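Side-chain contacts in metallopeptidase containing co-catalytic metalloactive site (Shewanella denitrificans OS217, PDB 3B2Y), which probably acts as a zinc-dependent metallocarboxypeptidase-like hydrolase of the peptidase M14 family, and holds a nickel ion at its metal site in this crystal: residues 190-195 / 239-244; 87-92 / 259-264; 9-14 / 171-176. All blocks are in the same frame, centred on the assembly; numbering follows the deposited sequence.

Interaction 1 (190-195 / 239-244); sequences GRFSLG and AKLAAC
F192 reaches from the first turn of helix 191-201 to L241 and the start of strand 242-248. G190 is the N-cap of the helix; two residues on, F192 carries the contact. Its CG lies anti to the backbone N (chi1 173°), which sends the ring out from the helix to the strand. L241 covers one ring face: its CB sits 3.9 Å from the centroid of the F192 ring and only 6° off the normal, a CH-pi contact. The leucine runs counter to the phenylalanine. Its CD1 meets F192 CD1 at 3.7 Å, nearer the root of the ring. At the far end F192 CZ is 3.9 Å from A243 CB. The carbonyl of A242 lies at the ring edge, near its plane, with O 3.3 Å from F192 CE2. F267 and C271 of helix 253-271 also touch F192, and S193 OG is hydrogen-bonded to E184 and S182. No hydrogen bond joins the two segments. Between them the contact is apolar and CH-pi in kind; the A242 carbonyl oxygen probably gains a little from the weakly positive ring edge.

Interaction 2 (87-92 / 259-264); sequences LHFLRG and ANSAAM
Two helices of the M14 fold, 81-92 and 253-271, pack here through H88 and F89 against S261 and M264. The segment axes come within 8.6 Å and cross at -57°. The backbones are closest at F89 and S261, whose CA atoms lie 4.8 Å apart. S261, a small side chain, sits at this closest point.

S261 OG points across the gap and meets H88 ND1 at 3.0 Å in a nearly straight hydrogen bond (167°). The hydroxyl lies at the edge of the imidazole, near its plane. Either group could be the donor. The bond probably helps to set the turn of the H88 ring and gives the serine hydroxyl a polar partner. The same OG also rests 3.3 Å from F89 CA, so it is wedged against the backbone of the facing helix.

F89 leaves its helix with CG anti to the backbone N (chi1 174°), which carries the ring alongside the next turn of the partner helix. M264, a selenomethionine, covers one ring face. Its CB stands 3.8 Å from the centroid of the F89 ring, almost on the normal, in a CH-pi contact. The chain then runs extended toward the root of the ring, where SE is 3.8 Å from F89 CB. SE lies oblique to the ring, 4.5 Å from the centroid of F89, in a Met-aromatic contact.

The interface extends along helix 253-271 in both directions, with V257 touching H88 and I268 touching F89. M264 continues onto L167 and C169 of strand 165-172, in the central sheet. On the other flank, L87 and R91 of helix 81-92 pack on Q31 and E35 of helix 25-39.

Interaction 3 (9-14 / 171-176); sequences ESFVWQ and EDVLMN
V173 meets F11 and W13 where the chain leaves strand 165-172 in a type I beta turn, D172 to M175. The turn begins at the last strand residue, two after the nickel ligand H170. The V173 side chain is about 8 Å from the bound nickel ion and about 8 Å from that of E246, the predicted proton donor/acceptor. The other segment, 9-14, is an extended piece near the N-terminus.

From CB, V173 points at this segment and divides into two methyls. CG2 is anti to the backbone N and does most of the touching. It stands over the centre of the F11 ring, 3.7 Å from the centroid and 9° off the normal. This is a CH-pi contact, with CG2 reaching the F11 ring atoms fairly evenly. The same methyl lies at the edge of the W13 ring, near its plane, 4.1 Å from W13 CH2. One methyl thus serves a face and an edge. CG1 has a looser touch, 4.2 Å from F11 CZ.

F11 and V173 come from opposite directions, while W13 slants across V173. Both aromatic residues have CG anti to the carbonyl carbon (chi1 -61° in each), and with one residue between them they project to the same side of the extended chain.

Both partners have further neighbours. W13 makes a cation-pi contact with R256, whose NE also forms a salt bridge to E171. F11 is backbone-bonded to G117 and W13 to S22, and V173 O accepts a hydrogen bond from Q250 NE2. The contact is apolar and lies at the surface. At its margin L174 CD2 approaches F11 CZ obliquely, at 4.3 Å.

The three contacts do not touch one another. The centres of interactions 1 and 2 are about 17 Å apart. Those of interactions 2 and 3 are about 19 Å apart, and those of interactions 1 and 3 about 25 Å. Along the chain, interaction 3 closes before interaction 1 opens, and interaction 1 falls between the two segments of interaction 2. Interactions 2 and 3 cross. Strands 165-172 and 242-248, reached by interactions 3 and 1, are neighbours in the mixed sheet. Interaction 1 joins helix 191-201 to strand 242-248. Interaction 2 joins two helices, and its helix 253-271 also touches F192 and L241. Interaction 3 lays the N-terminal segment against the turn beyond the nickel ligand H170.

Interaction 1 (190-195 / 239-244)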
loop_
_atom_site.group_PDB
_atom_site.type_symbol
_atom_site.label_atom_id
_atom_site.label_comp_id
_atom_site.label_asym_id
_atom_site.label_seq_id
_atom_site.Cartn_x
_atom_site.Cartn_y
_atom_site.Cartn_z
ATOM N N GLY A 190 6.905 15.315 -11.031
ATOM C CA GLY A 190 5.832 16.082 -11.667
ATOM C C GLY A 190 4.564 16.100 -10.865
ATOM O O GLY A 190 4.559 15.800 -9.641
ATOM N N ARG A 191 3.451 16.346 -11.568
ATOM C CA ARG A 191 2.131 16.418 -10.904
ATOM C C ARG A 191 1.747 15.142 -10.162
ATOM O O ARG A 191 1.054 15.189 -9.129
ATOM C CB ARG A 191 1.015 16.886 -11.879
ATOM C CG ARG A 191 0.679 18.351 -11.758
ATOM N N PHE A 192 2.136 13.979 -10.682
ATOM C CA PHE A 192 1.856 12.705 -9.978
ATOM C C PHE A 192 2.353 12.779 -8.534
ATOM O O PHE A 192 1.573 12.573 -7.581
ATOM C CB PHE A 192 2.459 11.503 -10.743
ATOM C CG PHE A 192 2.363 10.204 -10.020
ATOM C CD1 PHE A 192 1.172 9.516 -9.946
ATOM C CD2 PHE A 192 3.475 9.658 -9.395
ATOM C CE1 PHE A 192 1.081 8.292 -9.229
ATOM C CE2 PHE A 192 3.397 8.472 -8.717
ATOM C CZ PHE A 192 2.156 7.778 -8.640
ATOM N N SER A 193 3.655 13.045 -8.393
ATOM C CA SER A 193 4.362 13.015 -7.084
ATOM C C SER A 193 3.839 14.136 -6.168
ATOM O O SER A 193 3.555 13.922 -4.992
ATOM C CB SER A 193 5.882 13.206 -7.265
ATOM O OG SER A 193 6.452 12.264 -8.155
ATOM N N LEU A 194 3.688 15.317 -6.737
ATOM C CA LEU A 194 3.355 16.504 -5.965
ATOM C C LEU A 194 1.890 16.515 -5.508
ATOM O O LEU A 194 1.598 16.965 -4.404
ATOM C CB LEU A 194 3.747 17.757 -6.745
ATOM C CG LEU A 194 5.236 17.889 -7.118
ATOM C CD1 LEU A 194 5.519 19.167 -7.861
ATOM C CD2 LEU A 194 6.134 17.767 -5.873
ATOM N N GLY A 195 0.995 15.976 -6.334
ATOM C CA GLY A 195 -0.404 15.721 -5.969
ATOM C C GLY A 195 -0.546 14.775 -4.783
ATOM O O GLY A 195 -1.329 15.016 -3.868
ATOM N N ALA A 239 5.929 -0.522 -14.854
ATOM C CA ALA A 239 4.912 0.438 -14.358
ATOM C C ALA A 239 5.321 1.875 -14.666
ATOM O O ALA A 239 6.412 2.282 -14.316
ATOM C CB ALA A 239 4.698 0.305 -12.876
ATOM N N LYS A 240 4.390 2.647 -15.219
ATOM C CA LYS A 240 4.646 3.991 -15.694
ATOM C C LYS A 240 4.880 5.010 -14.572
ATOM O O LYS A 240 5.609 5.980 -14.758
ATOM C CB LYS A 240 3.480 4.428 -16.612
ATOM C CG LYS A 240 3.350 3.498 -17.805
ATOM C CD LYS A 240 2.295 3.956 -18.796
ATOM C CE LYS A 240 2.265 3.015 -19.993
ATOM N NZ LYS A 240 1.342 3.505 -21.032
ATOM N N LEU A 241 4.241 4.783 -13.430
ATOM C CA LEU A 241 4.311 5.693 -12.289
ATOM C C LEU A 241 4.151 4.797 -11.019
ATOM O O LEU A 241 3.500 3.740 -11.036
ATOM C CB LEU A 241 3.182 6.729 -12.347
ATOM C CG LEU A 241 3.005 7.725 -13.473
ATOM C CD1 LEU A 241 1.640 8.438 -13.405
ATOM C CD2 LEU A 241 4.172 8.666 -13.411
ATOM N N ALA A 242 4.898 5.149 -9.983
ATOM C CA ALA A 242 4.764 4.474 -8.716
ATOM C C ALA A 242 4.954 5.408 -7.568
ATOM O O ALA A 242 5.741 6.347 -7.620
ATOM C CB ALA A 242 5.730 3.215 -8.589
ATOM N N ALA A 243 4.295 5.083 -6.472
ATOM C CA ALA A 243 4.546 5.826 -5.236
ATOM C C ALA A 243 4.405 4.926 -4.023
ATOM O O ALA A 243 3.720 3.946 -4.042
ATOM C CB ALA A 243 3.601 7.042 -5.110
ATOM N N CYS A 244 5.099 5.294 -2.964
ATOM C CA CYS A 244 4.913 4.644 -1.675
ATOM C C CYS A 244 4.656 5.748 -0.673
ATOM O O CYS A 244 5.554 6.577 -0.428
ATOM C CB CYS A 244 6.174 3.872 -1.351
ATOM S SG CYS A 244 6.212 3.153 0.293
#

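Interaction 2 (87-92 / 259-264)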
loop_
_atom_site.group_PDB
_atom_site.type_symbol
_atom_site.label_atom_id
_atom_site.label_comp_id
_atom_site.label_asym_id
_atom_site.label_seq_id
_atom_site.Cartn_x
_atom_site.Cartn_y
_atom_site.Cartn_z
ATOM N N LEU A 87 -9.634 -0.293 3.337
ATOM C CA LEU A 87 -11.004 -0.616 3.670
ATOM C C LEU A 87 -11.897 0.626 3.746
ATOM O O LEU A 87 -13.060 0.596 3.295
ATOM C CB LEU A 87 -11.040 -1.433 4.956
ATOM C CG LEU A 87 -12.314 -2.099 5.399
ATOM C CD1 LEU A 87 -12.970 -2.873 4.252
ATOM C CD2 LEU A 87 -11.909 -3.029 6.536
ATOM N N HIS A 88 -11.361 1.724 4.290
ATOM C CA HIS A 88 -12.057 3.004 4.369
ATOM C C HIS A 88 -12.320 3.540 2.950
ATOM O O HIS A 88 -13.433 3.931 2.605
ATOM C CB HIS A 88 -11.193 4.000 5.191
ATOM C CG HIS A 88 -11.846 5.322 5.446
ATOM N ND1 HIS A 88 -11.604 6.428 4.652
ATOM C CD2 HIS A 88 -12.734 5.720 6.385
ATOM C CE1 HIS A 88 -12.314 7.451 5.100
ATOM N NE2 HIS A 88 -13.010 7.047 6.148
ATOM N N PHE A 89 -11.301 3.396 2.111
ATOM C CA PHE A 89 -11.335 3.803 0.714
ATOM C C PHE A 89 -12.417 3.027 -0.033
ATOM O O PHE A 89 -13.250 3.620 -0.668
ATOM C CB PHE A 89 -9.956 3.603 0.122
ATOM C CG PHE A 89 -9.871 3.854 -1.323
ATOM C CD1 PHE A 89 -10.041 5.122 -1.808
ATOM C CD2 PHE A 89 -9.599 2.814 -2.195
ATOM C CE1 PHE A 89 -9.967 5.358 -3.162
ATOM C CE2 PHE A 89 -9.502 3.053 -3.555
ATOM C CZ PHE A 89 -9.686 4.316 -4.024
ATOM N N LEU A 90 -12.422 1.722 0.123
ATOM C CA LEU A 90 -13.425 0.809 -0.473
ATOM C C LEU A 90 -14.844 1.114 -0.024
ATOM O O LEU A 90 -15.798 1.097 -0.822
ATOM C CB LEU A 90 -13.112 -0.632 -0.108
ATOM C CG LEU A 90 -11.844 -1.150 -0.761
ATOM C CD1 LEU A 90 -11.671 -2.603 -0.435
ATOM C CD2 LEU A 90 -11.814 -0.904 -2.264
ATOM N N ARG A 91 -14.991 1.445 1.248
ATOM C CA ARG A 91 -16.315 1.837 1.740
ATOM C C ARG A 91 -16.872 3.038 0.983
ATOM O O ARG A 91 -18.087 3.139 0.837
ATOM C CB ARG A 91 -16.312 2.080 3.261
ATOM C CG ARG A 91 -16.133 0.822 4.071
ATOM C CD ARG A 91 -16.754 0.914 5.438
ATOM N NE ARG A 91 -16.505 -0.326 6.167
ATOM C CZ ARG A 91 -16.557 -0.472 7.493
ATOM N NH1 ARG A 91 -16.831 0.556 8.297
ATOM N NH2 ARG A 91 -16.299 -1.664 8.019
ATOM N N GLY A 92 -16.011 3.929 0.487
ATOM C CA GLY A 92 -16.433 5.159 -0.196
ATOM C C GLY A 92 -16.756 5.011 -1.683
ATOM O O GLY A 92 -17.416 5.862 -2.255
ATOM N N ALA A 259 -5.919 9.672 5.955
ATOM C CA ALA A 259 -4.869 10.129 5.081
ATOM C C ALA A 259 -4.515 9.092 3.991
ATOM O O ALA A 259 -4.341 9.464 2.824
ATOM C CB ALA A 259 -3.615 10.530 5.882
ATOM N N ASN A 260 -4.366 7.839 4.388
ATOM C CA ASN A 260 -4.170 6.701 3.442
ATOM C C ASN A 260 -5.281 6.611 2.390
ATOM O O ASN A 260 -5.006 6.545 1.180
ATOM C CB ASN A 260 -4.066 5.396 4.211
ATOM C CG ASN A 260 -2.641 5.129 4.701
ATOM O OD1 ASN A 260 -1.804 4.632 3.951
ATOM N ND2 ASN A 260 -2.364 5.459 5.943
ATOM N N SER A 261 -6.509 6.695 2.851
ATOM C CA SER A 261 -7.674 6.685 1.969
ATOM C C SER A 261 -7.637 7.870 0.990
ATOM O O SER A 261 -7.974 7.714 -0.174
ATOM C CB SER A 261 -8.962 6.676 2.825
ATOM O OG SER A 261 -10.118 6.546 2.005
ATOM N N ALA A 262 -7.196 9.044 1.488
ATOM C CA ALA A 262 -7.044 10.275 0.683
ATOM C C ALA A 262 -5.945 10.167 -0.360
ATOM O O ALA A 262 -6.192 10.636 -1.479
ATOM C CB ALA A 262 -6.781 11.492 1.589
ATOM N N ALA A 263 -4.769 9.606 0.006
ATOM C CA ALA A 263 -3.674 9.251 -0.971
ATOM C C ALA A 263 -4.179 8.371 -2.082
ATOM O O ALA A 263 -3.887 8.625 -3.266
ATOM C CB ALA A 263 -2.477 8.601 -0.314
HETATM N N MSE A 264 -4.970 7.371 -1.713
HETATM C CA MSE A 264 -5.529 6.443 -2.666
HETATM C C MSE A 264 -6.507 7.141 -3.613
HETATM O O MSE A 264 -6.543 6.856 -4.803
HETATM C CB MSE A 264 -6.202 5.279 -1.927
HETATM C CG MSE A 264 -5.271 4.344 -1.294
HETATM SE SE MSE A 264 -6.228 3.024 -0.205
HETATM C CE MSE A 264 -4.780 2.487 1.010
#

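Interaction 3 (9-14 / 171-176)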
loop_
_atom_site.group_PDB
_atom_site.type_symbol
_atom_site.label_atom_id
_atom_site.label_comp_id
_atom_site.label_asym_id
_atom_site.label_seq_id
_atom_site.Cartn_x
_atom_site.Cartn_y
_atom_site.Cartn_z
ATOM N N GLU A 9 9.621 -5.117 17.361
ATOM C CA GLU A 9 8.649 -4.489 18.266
ATOM C C GLU A 9 7.226 -4.496 17.713
ATOM O O GLU A 9 7.018 -4.213 16.519
ATOM C CB GLU A 9 9.046 -3.042 18.550
ATOM C CG GLU A 9 8.060 -2.371 19.484
ATOM C CD GLU A 9 8.675 -1.359 20.359
ATOM O OE1 GLU A 9 9.901 -1.455 20.580
ATOM O OE2 GLU A 9 7.917 -0.494 20.867
ATOM N N SER A 10 6.257 -4.788 18.597
ATOM C CA SER A 10 4.819 -4.728 18.251
ATOM C C SER A 10 4.173 -3.402 18.611
ATOM O O SER A 10 4.485 -2.812 19.650
ATOM C CB SER A 10 4.069 -5.836 18.960
ATOM O OG SER A 10 4.442 -7.104 18.487
ATOM N N PHE A 11 3.277 -2.932 17.722
ATOM C CA PHE A 11 2.556 -1.665 17.864
ATOM C C PHE A 11 1.104 -1.935 17.542
ATOM O O PHE A 11 0.822 -2.585 16.523
ATOM C CB PHE A 11 3.062 -0.628 16.873
ATOM C CG PHE A 11 4.500 -0.276 17.033
ATOM C CD1 PHE A 11 5.475 -1.050 16.456
ATOM C CD2 PHE A 11 4.876 0.814 17.802
ATOM C CE1 PHE A 11 6.821 -0.729 16.596
ATOM C CE2 PHE A 11 6.191 1.152 17.936
ATOM C CZ PHE A 11 7.178 0.359 17.342
ATOM N N VAL A 12 0.207 -1.398 18.373
ATOM C CA VAL A 12 -1.246 -1.556 18.209
ATOM C C VAL A 12 -2.002 -0.233 18.558
ATOM O O VAL A 12 -1.595 0.478 19.477
ATOM C CB VAL A 12 -1.736 -2.704 19.097
ATOM C CG1 VAL A 12 -3.209 -2.760 19.170
ATOM C CG2 VAL A 12 -1.163 -4.075 18.591
ATOM N N TRP A 13 -3.137 0.004 17.906
ATOM C CA TRP A 13 -3.981 1.203 18.106
ATOM C C TRP A 13 -5.459 0.789 18.177
ATOM O O TRP A 13 -5.820 -0.290 17.723
ATOM C CB TRP A 13 -3.750 2.220 16.969
ATOM C CG TRP A 13 -2.336 2.704 16.895
ATOM C CD1 TRP A 13 -1.797 3.790 17.557
ATOM C CD2 TRP A 13 -1.255 2.111 16.147
ATOM N NE1 TRP A 13 -0.455 3.893 17.260
ATOM C CE2 TRP A 13 -0.092 2.873 16.416
ATOM C CE3 TRP A 13 -1.162 1.005 15.265
ATOM C CZ2 TRP A 13 1.140 2.599 15.800
ATOM C CZ3 TRP A 13 0.067 0.726 14.667
ATOM C CH2 TRP A 13 1.202 1.529 14.932
ATOM N N GLN A 14 -6.296 1.638 18.786
ATOM C CA GLN A 14 -7.743 1.484 18.667
ATOM C C GLN A 14 -8.228 2.322 17.506
ATOM O O GLN A 14 -7.705 3.409 17.241
ATOM C CB GLN A 14 -8.479 1.894 19.953
ATOM C CG GLN A 14 -8.060 1.122 21.182
ATOM C CD GLN A 14 -7.945 -0.391 20.947
ATOM O OE1 GLN A 14 -8.762 -1.010 20.218
ATOM N NE2 GLN A 14 -6.921 -0.990 21.560
ATOM N N GLU A 171 3.650 3.078 6.363
ATOM C CA GLU A 171 3.763 4.030 7.433
ATOM C C GLU A 171 5.176 4.020 7.959
ATOM O O GLU A 171 5.877 3.012 7.907
ATOM C CB GLU A 171 2.824 3.712 8.590
ATOM C CG GLU A 171 1.337 3.448 8.279
ATOM C CD GLU A 171 0.461 3.754 9.508
ATOM O OE1 GLU A 171 0.183 4.963 9.726
ATOM O OE2 GLU A 171 0.025 2.788 10.229
ATOM N N ASP A 172 5.560 5.123 8.528
ATOM C CA ASP A 172 6.834 5.214 9.213
ATOM C C ASP A 172 6.503 5.365 10.700
ATOM O O ASP A 172 6.141 6.461 11.189
ATOM C CB ASP A 172 7.646 6.355 8.650
ATOM C CG ASP A 172 9.095 6.354 9.159
ATOM O OD1 ASP A 172 9.299 5.935 10.319
ATOM O OD2 ASP A 172 10.000 6.782 8.397
ATOM N N VAL A 173 6.684 4.273 11.434
ATOM C CA VAL A 173 6.000 4.107 12.739
ATOM C C VAL A 173 6.426 5.101 13.796
ATOM O O VAL A 173 5.644 5.462 14.672
ATOM C CB VAL A 173 6.125 2.632 13.279
ATOM C CG1 VAL A 173 7.569 2.312 13.665
ATOM C CG2 VAL A 173 5.210 2.412 14.462
ATOM N N LEU A 174 7.666 5.537 13.721
ATOM C CA LEU A 174 8.204 6.440 14.711
ATOM C C LEU A 174 8.100 7.914 14.303
ATOM O O LEU A 174 8.381 8.831 15.101
ATOM C CB LEU A 174 9.659 6.013 14.997
ATOM C CG LEU A 174 9.920 4.615 15.529
ATOM C CD1 LEU A 174 11.373 4.474 15.985
ATOM C CD2 LEU A 174 8.964 4.203 16.663
HETATM N N MSE A 175 7.633 8.171 13.088
HETATM C CA MSE A 175 7.580 9.545 12.546
HETATM C C MSE A 175 6.348 10.292 13.040
HETATM O O MSE A 175 5.330 9.661 13.349
HETATM C CB MSE A 175 7.548 9.527 11.003
HETATM C CG MSE A 175 8.877 9.238 10.375
HETATM SE SE MSE A 175 10.069 10.729 10.658
HETATM C CE MSE A 175 9.454 11.844 9.171
ATOM N N ASN A 176 6.458 11.619 13.145
ATOM C CA ASN A 176 5.277 12.515 13.269
ATOM C C ASN A 176 4.898 13.278 11.988
ATOM O O ASN A 176 3.814 13.854 11.921
ATOM C CB ASN A 176 5.479 13.543 14.387
ATOM C CG ASN A 176 5.360 12.927 15.759
ATOM O OD1 ASN A 176 4.253 12.822 16.308
ATOM N ND2 ASN A 176 6.481 12.469 16.294
#